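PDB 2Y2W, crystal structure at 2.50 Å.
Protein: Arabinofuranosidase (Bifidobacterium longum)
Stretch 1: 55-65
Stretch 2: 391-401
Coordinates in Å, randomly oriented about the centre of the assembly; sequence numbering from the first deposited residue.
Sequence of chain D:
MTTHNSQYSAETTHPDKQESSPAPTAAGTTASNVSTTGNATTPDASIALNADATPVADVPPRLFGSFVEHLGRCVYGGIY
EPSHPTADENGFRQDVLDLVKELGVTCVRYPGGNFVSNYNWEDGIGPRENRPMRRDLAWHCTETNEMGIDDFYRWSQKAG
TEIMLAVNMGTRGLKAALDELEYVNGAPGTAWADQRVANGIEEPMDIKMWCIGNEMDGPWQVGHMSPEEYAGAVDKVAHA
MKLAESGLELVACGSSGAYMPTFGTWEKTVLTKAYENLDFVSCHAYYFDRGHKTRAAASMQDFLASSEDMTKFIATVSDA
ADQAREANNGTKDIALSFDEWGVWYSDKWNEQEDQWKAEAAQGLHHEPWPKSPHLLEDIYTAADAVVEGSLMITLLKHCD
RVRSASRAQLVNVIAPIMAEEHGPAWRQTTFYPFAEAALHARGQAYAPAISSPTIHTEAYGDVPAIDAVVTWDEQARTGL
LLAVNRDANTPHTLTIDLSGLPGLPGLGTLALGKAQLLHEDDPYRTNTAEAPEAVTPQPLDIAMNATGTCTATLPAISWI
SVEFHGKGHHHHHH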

# COMPACT_ATOMS: atom_id res chain seq x y z
N PRO D 55 -45.49 5.50 -13.31
CA PRO D 55 -44.91 4.74 -12.20
C PRO D 55 -43.55 5.27 -11.76
O PRO D 55 -43.00 6.18 -12.39
N VAL D 56 -43.04 4.71 -10.67
CA VAL D 56 -41.69 5.00 -10.20
C VAL D 56 -40.68 4.34 -11.15
O VAL D 56 -39.83 5.01 -11.74
N ALA D 57 -40.81 3.02 -11.31
CA ALA D 57 -39.92 2.21 -12.14
C ALA D 57 -40.41 0.77 -12.22
O ALA D 57 -41.31 0.36 -11.48
N ASP D 58 -39.82 -0.00 -13.14
CA ASP D 58 -39.98 -1.45 -13.14
C ASP D 58 -39.22 -2.01 -11.94
O ASP D 58 -38.08 -1.60 -11.68
N VAL D 59 -39.85 -2.92 -11.20
CA VAL D 59 -39.23 -3.45 -9.98
C VAL D 59 -38.04 -4.37 -10.31
O VAL D 59 -38.21 -5.38 -11.00
N PRO D 60 -36.84 -4.00 -9.83
CA PRO D 60 -35.65 -4.83 -10.02
C PRO D 60 -35.71 -6.09 -9.15
O PRO D 60 -36.07 -6.00 -7.98
N PRO D 61 -35.39 -7.26 -9.73
CA PRO D 61 -35.34 -8.50 -8.95
C PRO D 61 -34.26 -8.52 -7.86
O PRO D 61 -34.37 -9.30 -6.92
N ARG D 62 -33.24 -7.66 -8.00
CA ARG D 62 -32.14 -7.60 -7.03
C ARG D 62 -32.51 -6.90 -5.73
O ARG D 62 -31.76 -6.96 -4.75
N LEU D 63 -33.67 -6.23 -5.73
CA LEU D 63 -34.18 -5.58 -4.54
C LEU D 63 -34.51 -6.59 -3.43
O LEU D 63 -34.54 -6.24 -2.25
N PHE D 64 -34.74 -7.84 -3.83
CA PHE D 64 -35.04 -8.90 -2.88
C PHE D 64 -33.84 -9.81 -2.63
O PHE D 64 -33.98 -11.03 -2.52
N GLY D 65 -32.67 -9.21 -2.54
CA GLY D 65 -31.45 -9.94 -2.24
C GLY D 65 -31.18 -10.04 -0.75
O GLY D 65 -31.77 -9.31 0.05
N LEU D 391 -39.81 -0.48 5.50
CA LEU D 391 -38.53 -0.25 4.83
C LEU D 391 -38.57 -0.76 3.39
O LEU D 391 -38.11 -0.08 2.47
N MET D 392 -39.14 -1.95 3.21
CA MET D 392 -39.35 -2.54 1.89
C MET D 392 -40.24 -1.66 1.01
O MET D 392 -39.99 -1.52 -0.18
N ILE D 393 -41.27 -1.08 1.62
CA ILE D 393 -42.17 -0.13 0.94
C ILE D 393 -41.40 1.10 0.44
O ILE D 393 -41.58 1.51 -0.71
N THR D 394 -40.54 1.66 1.29
CA THR D 394 -39.70 2.81 0.91
C THR D 394 -38.73 2.43 -0.21
O THR D 394 -38.48 3.22 -1.12
N LEU D 395 -38.20 1.21 -0.14
CA LEU D 395 -37.31 0.69 -1.17
C LEU D 395 -38.04 0.56 -2.50
O LEU D 395 -37.50 0.95 -3.54
N LEU D 396 -39.26 0.04 -2.46
CA LEU D 396 -40.10 -0.09 -3.65
C LEU D 396 -40.55 1.27 -4.18
O LEU D 396 -40.63 1.47 -5.39
N LYS D 397 -40.82 2.21 -3.27
CA LYS D 397 -41.19 3.58 -3.65
C LYS D 397 -40.03 4.35 -4.28
O LYS D 397 -40.24 5.37 -4.94
N HIS D 398 -38.81 3.86 -4.08
CA HIS D 398 -37.62 4.49 -4.65
C HIS D 398 -36.75 3.50 -5.44
O HIS D 398 -35.53 3.68 -5.54
N CYS D 399 -37.38 2.47 -6.01
CA CYS D 399 -36.65 1.46 -6.77
C CYS D 399 -36.27 1.93 -8.18
O CYS D 399 -35.86 1.13 -9.02
N ASP D 400 -36.41 3.23 -8.42
CA ASP D 400 -35.95 3.85 -9.65
C ASP D 400 -34.46 4.16 -9.57
O ASP D 400 -33.77 4.19 -10.58
N ARG D 401 -33.99 4.39 -8.35
CA ARG D 401 -32.58 4.69 -8.11
C ARG D 401 -31.93 3.59 -7.27
O ARG D 401 -30.72 3.37 -7.38

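Packing of residues 55-65 against the end of a helix and the turn that follows it, residues 391-401, in the arabinofuranosidase; the two segments bury 545 Å² between them, with no direct hydrogen bond across. Leu391, Ile393 and Thr394 lie out of reach. Met392 leaves the helix sideways, but its chi angles (t, p, p) bring the thioether back to the other stretch: SD lies 3.7 Å from CE1 of Phe64 and 4.8 Å from the ring centroid, an oblique sulfur-aromatic contact. Phe64 (chi1 m) likewise starts sideways and swings its ring in. One turn on, Leu395 (m, t) points toward residues 55-65, and its CB sits 4.2 Å from CD2 of Leu63. Leu396 (m, t) starts sideways and ends among three side chains: its CD2 is 3.7 Å from Leu63 CD2, 3.8 Å from Val59 CG2 and 4.3 Å from Phe64 CZ. Leu63 (t, p), buried and pointing toward the helix, also brings its CD2 to 4.0 Å from Cys399 CB. The CA-to-CB bond of Lys397 points away, and its closest contact is made by the backbone, O lying 3.4 Å from CG1 of Val56 (chi1 t). His398 also points away. Cys399 (chi1 p) points toward the other stretch beyond the helix: SG is 3.8 Å from Pro60 CD, 4.0 Å from Val59 CA and 4.3 Å from Ala57 CB. Asp400 (chi1 p), an exposed residue, points sideways; its CA is 3.6 Å from Ala57 CB and its OD1 3.5 Å from Val56 CG1. Here one water links the segments, donating to Val56 O at 3.0 Å and, weakly, to Asp400 OD2 at 3.4 Å. Arg401 turns away, its guanidinium bonded elsewhere in the structure.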

# COMPACT_ATOMS: atom_id res chain seq x y z
CB PRO D 55 -44.75 3.33 -12.79
CG PRO D 55 -45.00 3.46 -14.28
CD PRO D 55 -45.11 4.91 -14.60
CB VAL D 56 -41.46 4.52 -8.74
CG1 VAL D 56 -40.07 4.90 -8.26
CG2 VAL D 56 -42.52 5.10 -7.81
CB ALA D 57 -38.51 2.22 -11.56
CB ASP D 58 -39.45 -2.06 -14.44
CG ASP D 58 -37.95 -1.83 -14.63
OD1 ASP D 58 -37.50 -0.67 -14.53
OD2 ASP D 58 -37.23 -2.82 -14.89
CB VAL D 59 -40.26 -4.16 -9.05
CG1 VAL D 59 -41.11 -5.16 -9.82
CG2 VAL D 59 -39.56 -4.83 -7.87
CB PRO D 60 -34.50 -3.92 -9.59
CG PRO D 60 -35.11 -2.96 -8.63
CD PRO D 60 -36.53 -2.77 -9.07
CB PRO D 61 -35.03 -9.56 -10.02
CG PRO D 61 -35.57 -8.99 -11.27
CD PRO D 61 -35.31 -7.52 -11.18
CB ARG D 62 -30.91 -6.93 -7.65
CG ARG D 62 -30.12 -7.81 -8.59
CD ARG D 62 -28.68 -7.34 -8.65
NE ARG D 62 -27.92 -8.02 -9.69
CZ ARG D 62 -27.45 -7.44 -10.79
NH1 ARG D 62 -27.66 -6.14 -11.01
NH2 ARG D 62 -26.77 -8.15 -11.67
CB LEU D 63 -35.42 -4.75 -4.88
CG LEU D 63 -35.71 -3.52 -4.01
CD1 LEU D 63 -34.69 -2.43 -4.25
CD2 LEU D 63 -37.11 -3.00 -4.27
CB PHE D 64 -36.27 -9.69 -3.34
CG PHE D 64 -37.46 -8.83 -3.65
CD1 PHE D 64 -38.14 -8.15 -2.64
CD2 PHE D 64 -37.89 -8.67 -4.96
CE1 PHE D 64 -39.22 -7.34 -2.93
CE2 PHE D 64 -38.99 -7.87 -5.26
CZ PHE D 64 -39.65 -7.20 -4.24
CB LEU D 391 -37.37 -0.89 5.60
CG LEU D 391 -36.97 -0.35 6.97
CD1 LEU D 391 -35.90 -1.22 7.59
CD2 LEU D 391 -36.51 1.10 6.92
CB MET D 392 -39.93 -3.95 2.02
CG MET D 392 -40.14 -4.68 0.69
SD MET D 392 -38.68 -4.75 -0.37
CE MET D 392 -37.65 -5.90 0.53
CB ILE D 393 -43.36 0.29 1.86
CG1 ILE D 393 -44.36 -0.86 1.99
CG2 ILE D 393 -44.04 1.57 1.35
CD1 ILE D 393 -45.38 -0.70 3.10
CB THR D 394 -38.93 3.38 2.12
OG1 THR D 394 -39.85 3.76 3.14
CG2 THR D 394 -38.11 4.61 1.72
CB LEU D 395 -36.71 -0.66 -0.75
CG LEU D 395 -35.61 -0.68 0.31
CD1 LEU D 395 -35.40 -2.09 0.84
CD2 LEU D 395 -34.29 -0.11 -0.22
CB LEU D 396 -41.31 -0.99 -3.37
CG LEU D 396 -41.06 -2.50 -3.31
CD1 LEU D 396 -42.21 -3.22 -2.62
CD2 LEU D 396 -40.83 -3.08 -4.69
CB LYS D 397 -41.75 4.35 -2.45
CG LYS D 397 -43.27 4.30 -2.35
CD LYS D 397 -43.78 4.58 -0.93
CE LYS D 397 -44.06 6.05 -0.68
NZ LYS D 397 -42.82 6.86 -0.54
CB HIS D 398 -36.80 5.18 -3.56
CG HIS D 398 -37.51 6.32 -2.90
ND1 HIS D 398 -37.59 7.58 -3.46
CD2 HIS D 398 -38.19 6.39 -1.73
CE1 HIS D 398 -38.28 8.37 -2.67
NE2 HIS D 398 -38.66 7.68 -1.60
CB CYS D 399 -37.40 0.12 -6.79
SG CYS D 399 -38.80 0.01 -7.92
CB ASP D 400 -36.74 5.14 -9.95
CG ASP D 400 -36.64 6.17 -8.83
OD1 ASP D 400 -36.77 5.80 -7.64
OD2 ASP D 400 -36.44 7.37 -9.14
CB ARG D 401 -32.43 6.05 -7.44
CG ARG D 401 -31.05 6.67 -7.59
CD ARG D 401 -30.74 7.03 -9.04
NE ARG D 401 -29.35 7.42 -9.22
CZ ARG D 401 -28.87 8.65 -9.01
NH1 ARG D 401 -29.68 9.63 -8.61
NH2 ARG D 401 -27.59 8.90 -9.21
O HOH W 1 -39.56 7.70 -10.39